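Local coordinates for protein vanadium-dependent haloperoxidase (PDB 4CIT) that probably oxidises iodide with hydrogen peroxide at a bound vanadate, as a bacterial vanadium-dependent iodoperoxidase of the PAP2 superfamily, at residues L110-K121 against M130-W141; N35-A43 against R301-L311. One frame throughout, in Å; residues are numbered along the deposited sequence. Where two conformers were deposited one is given.

Contact 1: residues L110-K121 against M130-W141; sequences LAAVVAHMELSK and MESLRDSLYMVW
Met117 reaches from helix 108-123 as a knob into a hole formed by Met130, Leu133, Arg134 and Leu137 of helix 128-144. Its sulfur and terminal methyl share the touching: SD lies 3.8 Å from Arg134 CA and 4.0 Å from Leu137 CD1. CG stands anti to the carbonyl carbon (chi1 -64°), and a bend at chi3 carries CE back over the Arg134 CG methylene and towards CE1 of Tyr138. Toward the C-terminal end of 110-121, in the conformer modelled here, the CE methyl of Met130 lies against Met117 CB, while Met130 CG passes 3.9 Å from the backbone CA of Lys121. At the other end of the interface the Trp141 indole has the carbonyl O of Leu137 over one face, and Val113 CG1 comes to its edge; the end of Leu110 is modelled over the opposite face, too closely to be trusted in detail.

Water takes over the polar side. One molecule joins the Val114 carbonyl O to Tyr138 OH, 2.8 Å from the hydroxyl. A second donates to Glu118 OE1 and accepts from Arg134 NH1, bridging two charges that do not meet directly. The third accepts from both Lys121 NZ and Arg134 NH1 and donates to Glu131 OE2, so it probably screens the two cations, whose nitrogens NZ and NH1 are 4.4 Å apart. Further out, Arg134 is held by Asp135: NE and NH2 both grip OD1 in the guanidinium plane, with NE at 2.9 Å. Lys121 is held by Glu118, NZ to OE1 at 2.9 Å, and Glu118 has a second cation in Arg122. Phe149 meets the Tyr138 ring edge-to-face.

The axes of 110-121 and 130-141 run antiparallel at 160° and approach to 10.0 Å, the arrangement of a helical hairpin within this largely helical fold.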
loop_
_atom_site.group_PDB
_atom_site.type_symbol
_atom_site.label_atom_id
_atom_site.label_comp_id
_atom_site.label_asym_id
_atom_site.label_seq_id
_atom_site.Cartn_x
_atom_site.Cartn_y
_atom_site.Cartn_z
ATOM N N LEU A 110 6.647 9.183 -21.869
ATOM C CA LEU A 110 6.078 8.054 -22.597
ATOM C C LEU A 110 6.831 6.755 -22.176
ATOM O O LEU A 110 6.245 5.755 -21.861
ATOM C CB LEU A 110 6.164 8.346 -24.107
ATOM C CG LEU A 110 5.620 7.286 -25.057
ATOM C CD1 LEU A 110 4.164 7.074 -24.780
ATOM C CD2 LEU A 110 5.837 7.693 -26.503
ATOM N N ALA A 111 8.145 6.774 -22.200
ATOM C CA ALA A 111 8.930 5.611 -21.788
ATOM C C ALA A 111 8.610 5.173 -20.389
ATOM O O ALA A 111 8.438 3.983 -20.144
ATOM C CB ALA A 111 10.406 5.835 -21.920
ATOM N N ALA A 112 8.413 6.158 -19.502
ATOM C CA ALA A 112 8.089 5.879 -18.071
ATOM C C ALA A 112 6.742 5.167 -17.973
ATOM O O ALA A 112 6.636 4.222 -17.176
ATOM C CB ALA A 112 8.104 7.157 -17.274
ATOM N N VAL A 113 5.711 5.627 -18.699
ATOM C CA VAL A 113 4.390 4.955 -18.711
ATOM C C VAL A 113 4.492 3.534 -19.271
ATOM O O VAL A 113 3.911 2.604 -18.736
ATOM C CB VAL A 113 3.251 5.756 -19.375
ATOM C CG1 VAL A 113 1.975 4.948 -19.270
ATOM C CG2 VAL A 113 3.170 7.121 -18.651
ATOM N N VAL A 114 5.282 3.353 -20.291
ATOM C CA VAL A 114 5.469 2.038 -20.907
ATOM C C VAL A 114 6.095 1.105 -19.901
ATOM O O VAL A 114 5.648 -0.021 -19.715
ATOM C CB VAL A 114 6.403 2.166 -22.170
ATOM C CG1 VAL A 114 7.009 0.837 -22.572
ATOM C CG2 VAL A 114 5.627 2.651 -23.399
ATOM N N ALA A 115 7.154 1.582 -19.223
ATOM C CA ALA A 115 7.806 0.753 -18.139
ATOM C C ALA A 115 6.799 0.355 -17.026
ATOM O O ALA A 115 6.756 -0.827 -16.579
ATOM C CB ALA A 115 9.004 1.487 -17.603
ATOM N N HIS A 116 6.022 1.346 -16.581
ATOM C CA HIS A 116 5.038 1.151 -15.491
ATOM C C HIS A 116 4.020 0.044 -15.915
ATOM O O HIS A 116 3.757 -0.900 -15.165
ATOM C CB HIS A 116 4.352 2.446 -15.164
ATOM C CG HIS A 116 3.520 2.377 -13.953
ATOM N ND1 HIS A 116 2.291 1.761 -13.933
ATOM C CD2 HIS A 116 3.756 2.812 -12.680
ATOM C CE1 HIS A 116 1.829 1.773 -12.684
ATOM N NE2 HIS A 116 2.685 2.433 -11.922
ATOM N N MET A 117 3.461 0.173 -17.140
ATOM C CA MET A 117 2.488 -0.796 -17.580
ATOM C C MET A 117 3.085 -2.162 -17.742
ATOM O O MET A 117 2.472 -3.162 -17.399
ATOM C CB MET A 117 1.807 -0.345 -18.876
ATOM C CG MET A 117 1.009 0.893 -18.740
ATOM S SD MET A 117 -0.065 1.407 -20.168
ATOM C CE MET A 117 1.244 1.754 -21.354
ATOM N N GLU A 118 4.289 -2.237 -18.314
ATOM C CA GLU A 118 4.879 -3.550 -18.545
ATOM C C GLU A 118 5.155 -4.292 -17.215
ATOM O O GLU A 118 4.818 -5.452 -17.052
ATOM C CB GLU A 118 6.278 -3.371 -19.251
ATOM C CG GLU A 118 7.174 -4.597 -19.304
ATOM C CD GLU A 118 6.618 -5.800 -20.025
ATOM O OE1 GLU A 118 5.647 -5.698 -20.764
ATOM O OE2 GLU A 118 7.063 -6.937 -19.697
ATOM N N LEU A 119 5.707 -3.587 -16.202
ATOM C CA LEU A 119 5.945 -4.248 -14.913
ATOM C C LEU A 119 4.659 -4.549 -14.178
ATOM O O LEU A 119 4.550 -5.621 -13.568
ATOM C CB LEU A 119 6.887 -3.446 -14.027
ATOM C CG LEU A 119 8.252 -3.404 -14.661
ATOM C CD1 LEU A 119 9.107 -2.621 -13.783
ATOM C CD2 LEU A 119 8.903 -4.765 -14.781
ATOM N N SER A 120 3.698 -3.648 -14.262
ATOM C CA SER A 120 2.393 -3.899 -13.676
ATOM C C SER A 120 1.779 -5.230 -14.255
ATOM O O SER A 120 1.309 -6.064 -13.519
ATOM C CB SER A 120 1.467 -2.792 -13.899
ATOM O OG SER A 120 1.844 -1.650 -13.172
ATOM N N LYS A 121 1.857 -5.396 -15.570
ATOM C CA LYS A 121 1.412 -6.590 -16.280
ATOM C C LYS A 121 2.125 -7.798 -15.755
ATOM O O LYS A 121 1.469 -8.817 -15.512
ATOM C CB LYS A 121 1.659 -6.457 -17.765
ATOM C CG LYS A 121 1.144 -7.537 -18.686
ATOM C CD LYS A 121 2.005 -7.589 -19.946
ATOM C CE LYS A 121 3.317 -8.306 -19.641
ATOM N NZ LYS A 121 4.254 -8.208 -20.814
ATOM N N MET A 130 -4.278 -5.781 -18.417
ATOM C CA MET A 130 -3.316 -4.637 -18.603
ATOM C C MET A 130 -3.029 -4.438 -20.069
ATOM O O MET A 130 -2.903 -3.309 -20.513
ATOM C CB MET A 130 -2.004 -4.831 -17.892
ATOM C CG MET A 130 -1.966 -4.646 -16.394
ATOM S SD MET A 130 -2.347 -3.011 -15.757
ATOM C CE MET A 130 -1.391 -1.987 -16.885
ATOM N N GLU A 131 -2.873 -5.529 -20.810
ATOM C CA GLU A 131 -2.544 -5.400 -22.219
ATOM C C GLU A 131 -3.625 -4.602 -22.964
ATOM O O GLU A 131 -3.313 -3.912 -23.908
ATOM C CB GLU A 131 -2.350 -6.770 -22.856
ATOM C CG GLU A 131 -1.077 -7.440 -22.389
ATOM C CD GLU A 131 -1.041 -8.946 -22.731
ATOM O OE1 GLU A 131 -2.084 -9.566 -23.107
ATOM O OE2 GLU A 131 0.016 -9.496 -22.597
ATOM N N SER A 132 -4.908 -4.711 -22.575
ATOM C CA SER A 132 -5.959 -3.955 -23.236
ATOM C C SER A 132 -5.787 -2.463 -23.036
ATOM O O SER A 132 -5.973 -1.672 -23.988
ATOM C CB SER A 132 -7.420 -4.403 -22.855
ATOM O OG SER A 132 -7.466 -4.309 -21.442
ATOM N N LEU A 133 -5.402 -2.053 -21.835
ATOM C CA LEU A 133 -5.237 -0.638 -21.539
ATOM C C LEU A 133 -4.013 -0.143 -22.349
ATOM O O LEU A 133 -4.078 0.885 -23.037
ATOM C CB LEU A 133 -4.886 -0.419 -20.074
ATOM C CG LEU A 133 -4.429 1.019 -19.718
ATOM C CD1 LEU A 133 -5.567 1.973 -19.928
ATOM C CD2 LEU A 133 -3.909 1.112 -18.289
ATOM N N ARG A 134 -2.937 -0.903 -22.241
ATOM C CA ARG A 134 -1.692 -0.586 -22.948
ATOM C C ARG A 134 -1.950 -0.454 -24.467
ATOM O O ARG A 134 -1.511 0.532 -25.131
ATOM C CB ARG A 134 -0.704 -1.714 -22.760
ATOM C CG ARG A 134 0.579 -1.528 -23.483
ATOM C CD ARG A 134 1.355 -2.840 -23.455
ATOM N NE ARG A 134 0.749 -3.805 -24.352
ATOM C CZ ARG A 134 1.087 -5.099 -24.401
ATOM N NH1 ARG A 134 2.047 -5.623 -23.607
ATOM N NH2 ARG A 134 0.422 -5.925 -25.201
ATOM N N ASP A 135 -2.621 -1.460 -25.050
ATOM C CA ASP A 135 -2.777 -1.460 -26.527
ATOM C C ASP A 135 -3.618 -0.272 -27.055
ATOM O O ASP A 135 -3.401 0.230 -28.139
ATOM C CB ASP A 135 -3.309 -2.831 -26.988
ATOM C CG ASP A 135 -2.303 -3.963 -26.776
ATOM O OD1 ASP A 135 -1.071 -3.731 -26.598
ATOM O OD2 ASP A 135 -2.785 -5.141 -26.889
ATOM N N SER A 136 -4.542 0.224 -26.214
ATOM C CA SER A 136 -5.372 1.281 -26.601
ATOM C C SER A 136 -4.625 2.588 -26.605
ATOM O O SER A 136 -4.848 3.406 -27.486
ATOM C CB SER A 136 -6.636 1.330 -25.711
ATOM O OG SER A 136 -6.184 1.898 -24.471
ATOM N N LEU A 137 -3.698 2.760 -25.683
ATOM C CA LEU A 137 -2.779 3.936 -25.667
ATOM C C LEU A 137 -1.763 3.832 -26.779
ATOM O O LEU A 137 -1.504 4.804 -27.539
ATOM C CB LEU A 137 -2.040 3.987 -24.340
ATOM C CG LEU A 137 -2.942 4.446 -23.186
ATOM C CD1 LEU A 137 -2.174 4.310 -21.868
ATOM C CD2 LEU A 137 -3.318 5.888 -23.408
ATOM N N TYR A 138 -1.219 2.653 -26.943
ATOM C CA TYR A 138 -0.239 2.476 -27.985
ATOM C C TYR A 138 -0.857 2.874 -29.379
ATOM O O TYR A 138 -0.204 3.438 -30.268
ATOM C CB TYR A 138 0.213 1.001 -28.093
ATOM C CG TYR A 138 1.247 0.540 -27.103
ATOM C CD1 TYR A 138 1.593 1.290 -25.987
ATOM C CD2 TYR A 138 1.839 -0.703 -27.285
ATOM C CE1 TYR A 138 2.631 0.845 -25.158
ATOM C CE2 TYR A 138 2.817 -1.208 -26.368
ATOM C CZ TYR A 138 3.197 -0.398 -25.340
ATOM O OH TYR A 138 4.152 -0.893 -24.440
ATOM N N MET A 139 -2.066 2.464 -29.595
ATOM C CA MET A 139 -2.659 2.704 -30.916
ATOM C C MET A 139 -2.740 4.184 -31.226
ATOM O O MET A 139 -2.421 4.631 -32.352
ATOM C CB MET A 139 -4.084 2.006 -31.000
ATOM C CG MET A 139 -4.727 2.233 -32.304
ATOM S SD MET A 139 -6.492 1.551 -32.251
ATOM C CE MET A 139 -6.013 -0.090 -32.131
ATOM N N VAL A 140 -3.054 5.031 -30.232
ATOM C CA VAL A 140 -3.161 6.448 -30.475
ATOM C C VAL A 140 -1.758 7.012 -30.639
ATOM O O VAL A 140 -1.484 7.851 -31.509
ATOM C CB VAL A 140 -3.835 7.150 -29.293
ATOM C CG1 VAL A 140 -3.697 8.684 -29.445
ATOM C CG2 VAL A 140 -5.298 6.781 -29.300
ATOM N N TRP A 141 -0.831 6.565 -29.780
ATOM C CA TRP A 141 0.516 7.131 -29.861
ATOM C C TRP A 141 1.186 6.805 -31.185
ATOM O O TRP A 141 1.848 7.702 -31.774
ATOM C CB TRP A 141 1.375 6.550 -28.723
ATOM C CG TRP A 141 1.002 7.013 -27.368
ATOM C CD1 TRP A 141 0.318 8.117 -27.026
ATOM C CD2 TRP A 141 1.295 6.297 -26.112
ATOM N NE1 TRP A 141 0.138 8.147 -25.620
ATOM C CE2 TRP A 141 0.738 7.056 -25.058
ATOM C CE3 TRP A 141 1.931 5.097 -25.819
ATOM C CZ2 TRP A 141 0.869 6.677 -23.705
ATOM C CZ3 TRP A 141 2.094 4.719 -24.444
ATOM C CH2 TRP A 141 1.529 5.515 -23.418
HETATM O O HOH W 1 3.860 -1.285 -21.683
HETATM O O HOH W 2 4.108 -4.111 -22.055
HETATM O O HOH W 3 2.487 -8.295 -23.407
#

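Contact 2: residues N35-A43 against R301-L311; sequences NITPEELDA and RKTNSDFAKTL
Pro38 and Phe307, whose CA atoms are 4.7 Å apart, bring together the starts of helices 38-55 and 307-335, the axes of 38-43 and 307-311 inclined at 37°. Segment 301-311 is the tight link between helices 288-302 and 307-335, with a Schellman motif at Asn304 and an N-cap at Asp306, whose OD1 accepts from Lys309 N. Arg301, in the last turn of helix 288-302, reaches across to helix 38-55. Bent at chi2 and chi3 (-70° and 70°), it carries its guanidinium against Pro38, whose CB lies over one face. NH1 bonds Asp42 OD2 at 2.8 Å, tilted from the guanidinium plane, while Tyr314 OH bonds the other oxygen of that carboxylate. Glu39 OE2 makes a long, purely electrostatic pairing with NE. With an alanine here, Asp42 OD2 would probably lose its cationic partner and Pro38 the flat group its CB rests on. On the apolar side Ile36 CG2 meets Phe307 CE2 at 3.7 Å, and the ring edge faces the backbone carbonyl of Thr37. Leu41 CD2 crosses to Leu311 CD1. Across the link, Arg301 NH2 donates in plane to Thr310 OG1 at 2.8 Å, and that hydroxyl in turn donates a hydrogen bond to Asp306 O.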
loop_
_atom_site.group_PDB
_atom_site.type_symbol
_atom_site.label_atom_id
_atom_site.label_comp_id
_atom_site.label_asym_id
_atom_site.label_seq_id
_atom_site.Cartn_x
_atom_site.Cartn_y
_atom_site.Cartn_z
ATOM N N ASN A 35 1.687 14.065 -25.980
ATOM C CA ASN A 35 1.575 14.732 -24.671
ATOM C C ASN A 35 1.194 13.683 -23.656
ATOM O O ASN A 35 0.084 13.141 -23.711
ATOM C CB ASN A 35 0.504 15.862 -24.627
ATOM C CG ASN A 35 0.447 16.609 -23.256
ATOM O OD1 ASN A 35 1.472 16.852 -22.574
ATOM N ND2 ASN A 35 -0.788 16.911 -22.811
ATOM N N ILE A 36 2.111 13.396 -22.750
ATOM C CA ILE A 36 1.899 12.406 -21.731
ATOM C C ILE A 36 1.575 13.218 -20.491
ATOM O O ILE A 36 2.240 14.174 -20.171
ATOM C CB ILE A 36 3.180 11.599 -21.491
ATOM C CG1 ILE A 36 3.577 10.835 -22.714
ATOM C CG2 ILE A 36 2.956 10.619 -20.318
ATOM C CD1 ILE A 36 2.558 9.852 -23.217
ATOM N N THR A 37 0.533 12.847 -19.774
ATOM C CA THR A 37 0.194 13.591 -18.562
ATOM C C THR A 37 0.165 12.627 -17.339
ATOM O O THR A 37 0.189 11.404 -17.479
ATOM C CB THR A 37 -1.190 14.218 -18.652
ATOM O OG1 THR A 37 -2.110 13.159 -18.902
ATOM C CG2 THR A 37 -1.193 15.367 -19.736
ATOM N N PRO A 38 0.121 13.208 -16.140
ATOM C CA PRO A 38 0.095 12.325 -14.958
ATOM C C PRO A 38 -1.132 11.461 -14.953
ATOM O O PRO A 38 -1.114 10.326 -14.403
ATOM C CB PRO A 38 0.019 13.304 -13.773
ATOM C CG PRO A 38 0.267 14.686 -14.329
ATOM C CD PRO A 38 0.290 14.642 -15.815
ATOM N N GLU A 39 -2.189 11.912 -15.624
ATOM C CA GLU A 39 -3.404 11.054 -15.657
ATOM C C GLU A 39 -3.209 9.695 -16.388
ATOM O O GLU A 39 -3.958 8.762 -16.122
ATOM C CB GLU A 39 -4.606 11.842 -16.134
ATOM C CG GLU A 39 -4.988 12.996 -15.146
ATOM C CD GLU A 39 -4.275 14.359 -15.273
ATOM O OE1 GLU A 39 -3.227 14.599 -15.982
ATOM O OE2 GLU A 39 -4.803 15.275 -14.621
ATOM N N GLU A 40 -2.200 9.579 -17.281
ATOM C CA GLU A 40 -1.942 8.347 -17.903
ATOM C C GLU A 40 -1.235 7.370 -16.939
ATOM O O GLU A 40 -1.439 6.155 -16.992
ATOM C CB GLU A 40 -1.149 8.559 -19.212
ATOM C CG GLU A 40 -2.172 9.056 -20.237
ATOM C CD GLU A 40 -1.621 9.851 -21.359
ATOM O OE1 GLU A 40 -0.448 10.279 -21.256
ATOM O OE2 GLU A 40 -2.384 10.071 -22.335
ATOM N N LEU A 41 -0.394 7.908 -16.055
ATOM C CA LEU A 41 0.146 7.084 -14.991
ATOM C C LEU A 41 -1.011 6.607 -14.096
ATOM O O LEU A 41 -1.097 5.399 -13.712
ATOM C CB LEU A 41 1.156 7.904 -14.240
ATOM C CG LEU A 41 1.823 7.296 -13.005
ATOM C CD1 LEU A 41 2.557 6.038 -13.326
ATOM C CD2 LEU A 41 2.773 8.324 -12.357
ATOM N N ASP A 42 -1.902 7.549 -13.751
ATOM C CA ASP A 42 -3.043 7.178 -12.946
ATOM C C ASP A 42 -3.894 6.064 -13.588
ATOM O O ASP A 42 -4.455 5.229 -12.865
ATOM C CB ASP A 42 -3.970 8.400 -12.649
ATOM C CG ASP A 42 -3.338 9.439 -11.721
ATOM O OD1 ASP A 42 -2.385 9.059 -10.945
ATOM O OD2 ASP A 42 -3.839 10.613 -11.729
ATOM N N ALA A 43 -4.077 6.134 -14.902
ATOM C CA ALA A 43 -4.787 5.109 -15.660
ATOM C C ALA A 43 -4.171 3.708 -15.402
ATOM O O ALA A 43 -4.867 2.734 -15.155
ATOM C CB ALA A 43 -4.832 5.475 -17.131
ATOM N N ARG A 301 -3.410 15.383 -7.856
ATOM C CA ARG A 301 -4.301 16.043 -8.803
ATOM C C ARG A 301 -4.733 17.407 -8.250
ATOM O O ARG A 301 -4.718 18.444 -8.989
ATOM C CB ARG A 301 -5.495 15.166 -9.148
ATOM C CG ARG A 301 -5.130 13.880 -9.870
ATOM C CD ARG A 301 -4.627 14.064 -11.331
ATOM N NE ARG A 301 -3.313 14.685 -11.359
ATOM C CZ ARG A 301 -2.195 14.023 -10.989
ATOM N NH1 ARG A 301 -2.206 12.652 -10.648
ATOM N NH2 ARG A 301 -1.085 14.704 -10.978
ATOM N N LYS A 302 -5.035 17.469 -6.942
ATOM C CA LYS A 302 -5.523 18.717 -6.251
ATOM C C LYS A 302 -4.472 19.856 -6.283
ATOM O O LYS A 302 -4.836 21.011 -6.347
ATOM C CB LYS A 302 -5.934 18.431 -4.793
ATOM C CG LYS A 302 -6.590 19.590 -4.051
ATOM C CD LYS A 302 -7.132 19.187 -2.650
ATOM C CE LYS A 302 -7.652 20.404 -1.871
ATOM N NZ LYS A 302 -6.679 20.952 -0.837
ATOM N N THR A 303 -3.206 19.492 -6.364
ATOM C CA THR A 303 -2.069 20.385 -6.428
ATOM C C THR A 303 -1.585 20.660 -7.857
ATOM O O THR A 303 -0.580 21.337 -8.031
ATOM C CB THR A 303 -0.940 19.885 -5.540
ATOM O OG1 THR A 303 -0.543 18.535 -5.900
ATOM C CG2 THR A 303 -1.278 19.977 -4.089
ATOM N N ASN A 304 -2.267 20.082 -8.833
ATOM C CA ASN A 304 -1.858 20.158 -10.257
ATOM C C ASN A 304 -0.448 19.755 -10.431
ATOM O O ASN A 304 0.301 20.395 -11.178
ATOM C CB ASN A 304 -2.047 21.601 -10.772
ATOM C CG ASN A 304 -3.492 22.019 -10.708
ATOM O OD1 ASN A 304 -3.842 23.066 -10.128
ATOM N ND2 ASN A 304 -4.360 21.175 -11.238
ATOM N N SER A 305 -0.012 18.701 -9.732
ATOM C CA SER A 305 1.388 18.291 -9.788
ATOM C C SER A 305 1.686 17.723 -11.176
ATOM O O SER A 305 0.849 16.982 -11.760
ATOM C CB SER A 305 1.607 17.161 -8.778
ATOM O OG SER A 305 1.437 17.674 -7.447
ATOM N N ASP A 306 2.853 18.122 -11.694
ATOM C CA ASP A 306 3.241 17.683 -13.019
ATOM C C ASP A 306 3.656 16.157 -13.028
ATOM O O ASP A 306 3.604 15.476 -12.006
ATOM C CB ASP A 306 4.270 18.627 -13.659
ATOM C CG ASP A 306 5.626 18.566 -13.026
ATOM O OD1 ASP A 306 5.928 17.649 -12.236
ATOM O OD2 ASP A 306 6.466 19.494 -13.317
ATOM N N PHE A 307 3.995 15.625 -14.179
ATOM C CA PHE A 307 4.297 14.206 -14.295
ATOM C C PHE A 307 5.366 13.788 -13.311
ATOM O O PHE A 307 5.248 12.748 -12.617
ATOM C CB PHE A 307 4.743 13.884 -15.714
ATOM C CG PHE A 307 4.873 12.403 -15.953
ATOM C CD1 PHE A 307 6.104 11.717 -15.727
ATOM C CD2 PHE A 307 3.796 11.653 -16.432
ATOM C CE1 PHE A 307 6.235 10.382 -15.993
ATOM C CE2 PHE A 307 3.942 10.307 -16.728
ATOM C CZ PHE A 307 5.115 9.646 -16.422
ATOM N N ALA A 308 6.502 14.493 -13.305
ATOM C CA ALA A 308 7.618 14.158 -12.436
ATOM C C ALA A 308 7.318 14.273 -10.954
ATOM O O ALA A 308 7.710 13.372 -10.208
ATOM C CB ALA A 308 8.882 14.936 -12.777
ATOM N N LYS A 309 6.611 15.317 -10.538
ATOM C CA LYS A 309 6.261 15.514 -9.130
ATOM C C LYS A 309 5.253 14.426 -8.698
ATOM O O LYS A 309 5.372 13.862 -7.634
ATOM C CB LYS A 309 5.674 16.875 -8.917
ATOM C CG LYS A 309 5.122 17.182 -7.539
ATOM C CD LYS A 309 6.141 17.097 -6.487
ATOM C CE LYS A 309 5.547 17.646 -5.156
ATOM N NZ LYS A 309 5.208 19.110 -5.173
ATOM N N THR A 310 4.339 14.147 -9.566
ATOM C CA THR A 310 3.354 13.034 -9.303
ATOM C C THR A 310 4.089 11.722 -9.068
ATOM O O THR A 310 3.805 10.987 -8.117
ATOM C CB THR A 310 2.343 12.894 -10.437
ATOM O OG1 THR A 310 1.603 14.080 -10.518
ATOM C CG2 THR A 310 1.345 11.716 -10.200
ATOM N N LEU A 311 4.996 11.346 -9.984
ATOM C CA LEU A 311 5.783 10.122 -9.826
ATOM C C LEU A 311 6.648 10.039 -8.658
ATOM O O LEU A 311 6.717 9.039 -7.987
ATOM C CB LEU A 311 6.545 9.884 -11.109
ATOM C CG LEU A 311 7.070 8.554 -11.426
ATOM C CD1 LEU A 311 6.086 7.403 -11.129
ATOM C CD2 LEU A 311 7.502 8.610 -12.902
#

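How the contacts relate
Both contacts are partly buried, lie on the same side of the chain's centre, and share a border: Ile36 CD1 of contact 2 packs on Trp141 of contact 1, and Leu41 CD1 comes 3.5 Å from His116 CD2. Helix 38-55 thus lies between the hairpin and segment 301-311. Contact 1 joins neighbours along the sequence and is nested in the much longer loop closed by contact 2. Its apolar centre is flanked by charges linked across the interface through water, whereas contact 2 uses a direct salt bridge beside an apolar patch. Neither includes a residue of the vanadate pocket; Leu311's side chain is about 12 Å from the bound sodium ion.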